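Local coordinates for peptide ABC transporter, peptide-binding protein (Enterococcus faecalis, PDB 3O6P), which probably binds peptides outside the cell for uptake by an ABC transporter, this chain being one fragment of the longer solute-binding protein, at residues N51-A56 and N211-I216; L170-N175 and E186-V191. One frame throughout, in Å; residues are numbered along the deposited sequence.

Contact 1: residues N51-A56 and N211-I216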
ATOM      1  N   ASN A  51       0.435  10.414   2.200  1.00 12.99           N
ATOM      2  CA  ASN A  51       1.372  10.879   1.170  1.00 13.77           C
ATOM      3  C   ASN A  51       1.850   9.673   0.367  1.00 13.23           C
ATOM      4  O   ASN A  51       1.836   9.683  -0.873  1.00 13.39           O
ATOM      5  CB  ASN A  51       2.574  11.564   1.806  1.00 13.89           C
ATOM      6  CG  ASN A  51       3.558  12.038   0.777  1.00 15.70           C
ATOM      7  OD1 ASN A  51       3.315  13.052   0.105  1.00 17.38           O
ATOM      8  ND2 ASN A  51       4.664  11.282   0.599  1.00 15.86           N
ATOM      9  N   GLY A  52       2.231   8.628   1.094  1.00 12.64           N
ATOM     10  CA  GLY A  52       2.760   7.387   0.492  1.00 11.97           C
ATOM     11  C   GLY A  52       2.702   6.299   1.539  1.00 11.88           C
ATOM     12  O   GLY A  52       1.690   6.127   2.247  1.00 12.40           O
ATOM     13  N   LEU A  53       3.786   5.540   1.632  1.00 11.73           N
ATOM     14  CA  LEU A  53       3.876   4.473   2.607  1.00 11.82           C
ATOM     15  C   LEU A  53       4.435   5.009   3.914  1.00 12.77           C
ATOM     16  O   LEU A  53       3.838   4.820   4.977  1.00 12.76           O
ATOM     17  CB  LEU A  53       4.748   3.334   2.067  1.00 12.31           C
ATOM     18  CG  LEU A  53       5.060   2.230   3.079  1.00 12.12           C
ATOM     19  CD1 LEU A  53       3.759   1.555   3.566  1.00 14.66           C
ATOM     20  CD2 LEU A  53       6.031   1.186   2.512  1.00 13.46           C
ATOM     21  N   VAL A  54       5.584   5.656   3.856  1.00 12.59           N
ATOM     22  CA  VAL A  54       6.181   6.180   5.106  1.00 13.94           C
ATOM     23  C   VAL A  54       5.342   7.394   5.539  1.00 14.20           C
ATOM     24  O   VAL A  54       5.077   8.276   4.707  1.00 14.42           O
ATOM     25  CB  VAL A  54       7.642   6.607   4.853  1.00 13.57           C
ATOM     26  CG1 VAL A  54       8.221   7.352   6.065  1.00 15.89           C
ATOM     27  CG2 VAL A  54       8.503   5.382   4.532  1.00 14.16           C
ATOM     28  N   PRO A  55       4.901   7.442   6.816  1.00 15.31           N
ATOM     29  CA  PRO A  55       4.111   8.610   7.269  1.00 16.09           C
ATOM     30  C   PRO A  55       4.840   9.931   7.118  1.00 17.28           C
ATOM     31  O   PRO A  55       6.067   9.985   7.236  1.00 17.88           O
ATOM     32  CB  PRO A  55       3.899   8.330   8.762  1.00 16.92           C
ATOM     33  CG  PRO A  55       3.919   6.864   8.837  1.00 16.75           C
ATOM     34  CD  PRO A  55       4.953   6.406   7.860  1.00 15.85           C
ATOM     35  N   ALA A  56       4.065  10.979   6.867  1.00 18.85           N
ATOM     36  CA  ALA A  56       4.533  12.365   6.866  1.00 22.11           C
ATOM     37  C   ALA A  56       4.757  12.868   8.284  1.00 25.20           C
ATOM     38  O   ALA A  56       4.151  12.368   9.225  1.00 25.71           O
ATOM     39  CB  ALA A  56       3.514  13.254   6.157  1.00 22.85           C
ATOM     40  N   ASN A 211      14.627   6.389  -2.352  1.00 13.48           N
ATOM     41  CA  ASN A 211      14.476   5.601  -3.554  1.00 13.47           C
ATOM     42  C   ASN A 211      13.578   4.377  -3.374  1.00 13.38           C
ATOM     43  O   ASN A 211      12.803   4.041  -4.293  1.00 12.90           O
ATOM     44  CB  ASN A 211      15.842   5.228  -4.148  1.00 14.28           C
ATOM     45  CG  ASN A 211      16.450   6.364  -4.942  1.00 16.78           C
ATOM     46  OD1 ASN A 211      15.752   7.034  -5.700  1.00 19.88           O
ATOM     47  ND2 ASN A 211      17.765   6.581  -4.780  1.00 18.53           N
ATOM     48  N   ALA A 212      13.664   3.744  -2.201  1.00 13.11           N
ATOM     49  CA  ALA A 212      12.765   2.632  -1.869  1.00 12.29           C
ATOM     50  C   ALA A 212      11.312   3.095  -1.859  1.00 12.52           C
ATOM     51  O   ALA A 212      10.445   2.496  -2.521  1.00 12.35           O
ATOM     52  CB  ALA A 212      13.130   2.001  -0.532  1.00 13.24           C
ATOM     53  N   GLU A 213      11.040   4.185  -1.138  1.00 11.51           N
ATOM     54  CA  GLU A 213       9.660   4.733  -1.107  1.00 11.26           C
ATOM     55  C   GLU A 213       9.179   5.034  -2.526  1.00 11.01           C
ATOM     56  O   GLU A 213       8.072   4.671  -2.890  1.00 10.74           O
ATOM     57  CB  GLU A 213       9.625   6.016  -0.247  1.00 12.23           C
ATOM     58  CG  GLU A 213       8.328   6.847  -0.341  1.00 12.22           C
ATOM     59  CD  GLU A 213       7.166   6.384   0.550  1.00 13.42           C
ATOM     60  OE1 GLU A 213       7.344   5.541   1.455  1.00 14.03           O
ATOM     61  OE2 GLU A 213       6.048   6.910   0.344  1.00 14.57           O
ATOM     62  N   LYS A 214       9.991   5.730  -3.311  1.00 10.70           N
ATOM     63  CA  LYS A 214       9.569   6.117  -4.674  1.00 11.25           C
ATOM     64  C   LYS A 214       9.384   4.886  -5.547  1.00 11.72           C
ATOM     65  O   LYS A 214       8.570   4.894  -6.479  1.00 12.87           O
ATOM     66  CB  LYS A 214      10.546   7.099  -5.313  1.00 12.17           C
ATOM     67  CG  LYS A 214      10.573   8.454  -4.592  1.00 12.82           C
ATOM     68  CD  LYS A 214      11.296   9.532  -5.346  1.00 20.81           C
ATOM     69  CE  LYS A 214      12.759   9.439  -5.288  1.00 20.63           C
ATOM     70  NZ  LYS A 214      13.340  10.696  -5.954  1.00 22.52           N
ATOM     71  N   THR A 215      10.135   3.821  -5.265  1.00 10.60           N
ATOM     72  CA  THR A 215       9.996   2.610  -6.093  1.00 11.58           C
ATOM     73  C   THR A 215       8.663   1.896  -5.825  1.00 10.98           C
ATOM     74  O   THR A 215       7.915   1.599  -6.755  1.00 12.24           O
ATOM     75  CB  THR A 215      11.158   1.647  -5.844  1.00 11.26           C
ATOM     76  OG1 THR A 215      12.390   2.305  -6.207  1.00 13.41           O
ATOM     77  CG2 THR A 215      11.001   0.369  -6.692  1.00 13.34           C
ATOM     78  N   ILE A 216       8.358   1.652  -4.562  1.00 10.86           N
ATOM     79  CA  ILE A 216       7.107   0.947  -4.236  1.00  9.97           C
ATOM     80  C   ILE A 216       5.878   1.790  -4.557  1.00 10.42           C
ATOM     81  O   ILE A 216       4.863   1.253  -4.989  1.00 10.73           O
ATOM     82  CB  ILE A 216       7.093   0.386  -2.794  1.00  9.64           C
ATOM     83  CG1 ILE A 216       5.921  -0.591  -2.613  1.00 10.64           C
ATOM     84  CG2 ILE A 216       7.126   1.506  -1.747  1.00 10.56           C
ATOM     85  CD1 ILE A 216       6.007  -1.381  -1.313  1.00  9.93           C
TER
HETATM   86  O   HOH W   1       5.638   9.031   2.137  1.00 15.49           O
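Glu213 reaches from helix 202-218 to the loop 51-56 and binds two successive backbone amides with its carboxylate. Leu53 N donates to Glu213 OE2 at 2.9 Å. Val54 N donates to Glu213 OE1 at 3.0 Å, with an N-H...O angle of 160°. Each oxygen is approached on its syn side. The Leu53 amide uses the syn lone pair of OE2, while the Val54 amide stands 24° out of the carboxylate plane. Such a two-pronged bond fixes the rotation of the carboxylate and holds the loop at Leu53 and Val54.

A water also donates to Glu213 OE2, at 2.8 Å; it donates to Val54 O as well and accepts from Asn51 ND2. Two N-H groups and a water thus satisfy the buried carboxylate, a setting that would probably favour its ionised form. The Glu213 chain bends at chi2 (83°), which carries CD out of an extended course.

Packing closes in around the acid. Gly52 CA lies 3.3 Å from Glu213 OE2. Val54 CG2 lies 3.3 Å from Glu213 OE1, its side chain crossing that of the glutamate obliquely. On the Leu53 side, CB is 3.5 Å from Glu213 OE1. Farther out, Leu53 CD2 meets Ile216 CG2 in a looser apolar contact of 4.4 Å.

The contact is buried and joins a loop to a helix 155 residues further on, within this fragment of a family 5 solute-binding protein. Phe68 and Ala72 of helix 68-72 and Leu168 of helix 165-168 also touch Glu213. Leu53 O bonds to Thr6 OG1, linking the loop to strand 5-11, and Ala56 N bonds to Gln227 OE1 on strand 223-228.

Contact 2: residues L170-N175 and E186-V191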
ATOM      1  N   LEU A 170       9.240  -3.803   5.483  1.00 15.46           N
ATOM      2  CA  LEU A 170       8.142  -4.742   5.441  1.00 15.74           C
ATOM      3  C   LEU A 170       7.947  -5.323   4.064  1.00 15.08           C
ATOM      4  O   LEU A 170       7.388  -6.423   3.962  1.00 15.76           O
ATOM      5  CB  LEU A 170       6.830  -4.051   5.852  1.00 16.03           C
ATOM      6  CG  LEU A 170       6.829  -3.332   7.212  1.00 16.07           C
ATOM      7  CD1 LEU A 170       5.489  -2.588   7.386  1.00 16.29           C
ATOM      8  CD2 LEU A 170       7.066  -4.280   8.388  1.00 18.54           C
ATOM      9  N   PHE A 171       8.395  -4.599   3.023  1.00 14.59           N
ATOM     10  CA  PHE A 171       8.031  -4.967   1.651  1.00 13.50           C
ATOM     11  C   PHE A 171       9.192  -5.510   0.846  1.00 13.63           C
ATOM     12  O   PHE A 171       9.093  -5.710  -0.362  1.00 13.21           O
ATOM     13  CB  PHE A 171       7.250  -3.846   0.953  1.00 12.81           C
ATOM     14  CG  PHE A 171       5.967  -3.548   1.647  1.00 13.17           C
ATOM     15  CD1 PHE A 171       4.888  -4.431   1.534  1.00 15.74           C
ATOM     16  CD2 PHE A 171       5.873  -2.467   2.518  1.00 14.12           C
ATOM     17  CE1 PHE A 171       3.709  -4.208   2.236  1.00 17.67           C
ATOM     18  CE2 PHE A 171       4.705  -2.234   3.244  1.00 14.62           C
ATOM     19  CZ  PHE A 171       3.607  -3.098   3.098  1.00 17.03           C
ATOM     20  N   ALA A 172      10.306  -5.720   1.532  1.00 13.86           N
ATOM     21  CA  ALA A 172      11.385  -6.514   0.961  1.00 14.59           C
ATOM     22  C   ALA A 172      10.774  -7.861   0.567  1.00 15.28           C
ATOM     23  O   ALA A 172       9.896  -8.384   1.278  1.00 15.39           O
ATOM     24  CB  ALA A 172      12.500  -6.723   1.988  1.00 15.04           C
ATOM     25  N   SER A 173      11.249  -8.433  -0.535  1.00 15.74           N
ATOM     26  CA  SER A 173      10.630  -9.641  -1.090  1.00 17.22           C
ATOM     27  C   SER A 173      10.652 -10.810  -0.121  1.00 18.31           C
ATOM     28  O   SER A 173       9.791 -11.679  -0.191  1.00 19.16           O
ATOM     29  CB  SER A 173      11.324 -10.056  -2.398  1.00 17.02           C
ATOM     30  OG  SER A 173      12.663 -10.432  -2.125  1.00 18.29           O
ATOM     31  N   ASP A 174      11.656 -10.831   0.764  1.00 19.03           N
ATOM     32  CA  ASP A 174      11.851 -11.917   1.720  1.00 20.76           C
ATOM     33  C   ASP A 174      11.415 -11.590   3.159  1.00 20.93           C
ATOM     34  O   ASP A 174      11.739 -12.334   4.101  1.00 21.30           O
ATOM     35  CB  ASP A 174      13.312 -12.379   1.696  1.00 21.84           C
ATOM     36  CG  ASP A 174      14.318 -11.245   1.941  1.00 23.97           C
ATOM     37  OD1 ASP A 174      15.538 -11.555   1.930  1.00 27.39           O
ATOM     38  OD2 ASP A 174      13.923 -10.062   2.107  1.00 25.37           O
ATOM     39  N   ASN A 175      10.662 -10.502   3.339  1.00 19.90           N
ATOM     40  CA  ASN A 175      10.214 -10.134   4.692  1.00 20.07           C
ATOM     41  C   ASN A 175       8.896 -10.845   5.013  1.00 20.37           C
ATOM     42  O   ASN A 175       7.977 -10.878   4.185  1.00 19.28           O
ATOM     43  CB  ASN A 175      10.098  -8.594   4.833  1.00 19.93           C
ATOM     44  CG  ASN A 175       9.923  -8.134   6.277  1.00 19.27           C
ATOM     45  OD1 ASN A 175       8.861  -8.290   6.868  1.00 23.35           O
ATOM     46  ND2 ASN A 175      10.984  -7.589   6.857  1.00 22.85           N
ATOM     47  N   GLU A 186      14.517  -3.723  -7.638  0.50 17.64           N
ATOM     48  CA  GLU A 186      15.072  -2.416  -7.267  0.50 17.01           C
ATOM     49  C   GLU A 186      14.660  -1.998  -5.872  0.50 16.58           C
ATOM     50  O   GLU A 186      15.469  -1.441  -5.117  0.50 16.52           O
ATOM     51  CB  GLU A 186      14.712  -1.349  -8.294  0.50 17.81           C
ATOM     52  CG  GLU A 186      15.634  -1.414  -9.485  0.50 20.06           C
ATOM     53  CD  GLU A 186      17.085  -1.344  -9.061  0.50 22.27           C
ATOM     54  OE1 GLU A 186      17.815  -2.344  -9.238  0.50 24.68           O
ATOM     55  OE2 GLU A 186      17.496  -0.295  -8.540  0.50 23.22           O
ATOM     56  N   PHE A 187      13.412  -2.287  -5.510  1.00 15.46           N
ATOM     57  CA  PHE A 187      12.992  -2.006  -4.145  1.00 14.67           C
ATOM     58  C   PHE A 187      13.895  -2.747  -3.157  1.00 14.92           C
ATOM     59  O   PHE A 187      14.441  -2.122  -2.205  1.00 15.04           O
ATOM     60  CB  PHE A 187      11.538  -2.373  -3.901  1.00 14.12           C
ATOM     61  CG  PHE A 187      11.065  -1.997  -2.520  1.00 13.01           C
ATOM     62  CD1 PHE A 187      10.624  -0.684  -2.251  1.00 12.82           C
ATOM     63  CD2 PHE A 187      11.077  -2.938  -1.486  1.00 15.13           C
ATOM     64  CE1 PHE A 187      10.188  -0.317  -1.001  1.00 11.59           C
ATOM     65  CE2 PHE A 187      10.646  -2.582  -0.198  1.00 15.19           C
ATOM     66  CZ  PHE A 187      10.206  -1.266   0.055  1.00 13.09           C
ATOM     67  N   ASP A 188      14.088  -4.054  -3.397  1.00 15.05           N
ATOM     68  CA  ASP A 188      14.949  -4.852  -2.517  1.00 15.56           C
ATOM     69  C   ASP A 188      16.347  -4.233  -2.427  1.00 16.44           C
ATOM     70  O   ASP A 188      16.936  -4.136  -1.325  1.00 17.37           O
ATOM     71  CB  ASP A 188      15.109  -6.285  -3.037  1.00 15.97           C
ATOM     72  CG  ASP A 188      13.986  -7.223  -2.601  1.00 17.06           C
ATOM     73  OD1 ASP A 188      12.935  -6.782  -2.077  1.00 18.08           O
ATOM     74  OD2 ASP A 188      14.171  -8.435  -2.819  1.00 20.69           O
ATOM     75  N   LYS A 189      16.879  -3.827  -3.582  1.00 16.55           N
ATOM     76  CA  LYS A 189      18.213  -3.249  -3.660  1.00 17.52           C
ATOM     77  C   LYS A 189      18.308  -2.045  -2.740  1.00 17.31           C
ATOM     78  O   LYS A 189      19.217  -1.954  -1.931  1.00 18.52           O
ATOM     79  CB  LYS A 189      18.555  -2.839  -5.103  1.00 17.35           C
ATOM     80  CG  LYS A 189      20.003  -2.363  -5.287  1.00 19.57           C
ATOM     81  CD  LYS A 189      20.204  -1.724  -6.634  1.00 22.95           C
ATOM     82  CE  LYS A 189      19.781  -0.262  -6.594  1.00 25.36           C
ATOM     83  NZ  LYS A 189      20.023   0.408  -7.898  1.00 27.13           N
ATOM     84  N   PHE A 190      17.358  -1.125  -2.857  1.00 17.00           N
ATOM     85  CA  PHE A 190      17.399   0.102  -2.062  1.00 17.02           C
ATOM     86  C   PHE A 190      17.197  -0.169  -0.557  1.00 17.61           C
ATOM     87  O   PHE A 190      17.954   0.361   0.280  1.00 17.62           O
ATOM     88  CB  PHE A 190      16.345   1.106  -2.571  1.00 16.49           C
ATOM     89  CG  PHE A 190      16.622   1.659  -3.954  1.00 16.47           C
ATOM     90  CD1 PHE A 190      17.839   2.266  -4.266  1.00 18.05           C
ATOM     91  CD2 PHE A 190      15.608   1.647  -4.924  1.00 15.69           C
ATOM     92  CE1 PHE A 190      18.056   2.817  -5.568  1.00 18.78           C
ATOM     93  CE2 PHE A 190      15.810   2.186  -6.213  1.00 18.19           C
ATOM     94  CZ  PHE A 190      17.044   2.767  -6.531  1.00 18.34           C
ATOM     95  N   VAL A 191      16.189  -0.977  -0.227  0.50 17.96           N
ATOM     96  CA  VAL A 191      15.820  -1.126   1.174  0.50 18.42           C
ATOM     97  C   VAL A 191      16.867  -1.907   1.951  0.50 19.63           C
ATOM     98  O   VAL A 191      17.103  -1.631   3.129  0.50 20.07           O
ATOM     99  CB  VAL A 191      14.365  -1.669   1.372  0.50 18.27           C
ATOM    100  CG1 VAL A 191      14.240  -3.128   0.951  0.50 18.25           C
ATOM    101  CG2 VAL A 191      13.947  -1.497   2.809  0.50 17.84           C
TER
HETATM  102  O   HOH W   2      10.302  -6.304  -3.120  1.00 16.53           O
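Asp188 on helix 185-195 turns its carboxylate to Ser173, at the second position of the type I beta turn Ala172-Asn175. Chi1 of -85° puts Asp188 CG anti to the carbonyl carbon, beside the backbone N. Both carboxylate oxygens bond to the one serine. Ser173 N donates to Asp188 OD1 at 2.8 Å, from 18° out of the carboxylate plane. Ser173 OG donates to Asp188 OD2 at 2.6 Å, meeting the syn lone pair of OD2. The serine hydroxyl sits between its backbone N and carbonyl carbon (chi1 65°). The backbone bond from Asn175 N to Ala172 O closes the turn.

One helix position earlier, Phe187 points toward the loop. The CD2-CE2 flank of its ring meets the backbone C and O of Phe171, and CE2 and CZ meet its CB; the Phe171 ring is not involved. That ring turns from the helix and packs edge-to-face with Tyr8 of strand 5-11. Phe187 CE2 lies 3.4 Å from Phe171 C and 3.8 Å from Phe171 CB. Ala172 N stands at the edge of the Phe187 ring, near its plane.

The two contacts adjoin, with centres about 13 Å apart, and contact 2 is nested inside the chain loop that contact 1 closes. Their helices, 185-195 and 202-218, follow each other in the chain and pack together. Phe187 CD1 lies 3.2 Å from Ala212 O, and Phe190 CE2 lies 3.4 Å from Thr215 OG1. Ile216 joins both contacts: its CD1 is 3.6 Å from Phe171 CB. Phe171 also touches Leu53, so apolar packing continues from the loop 51-56 to the loop 170-175. Neither contact includes a residue of the sodium site, whose protein residues include Gln123, Leu126 and Val129.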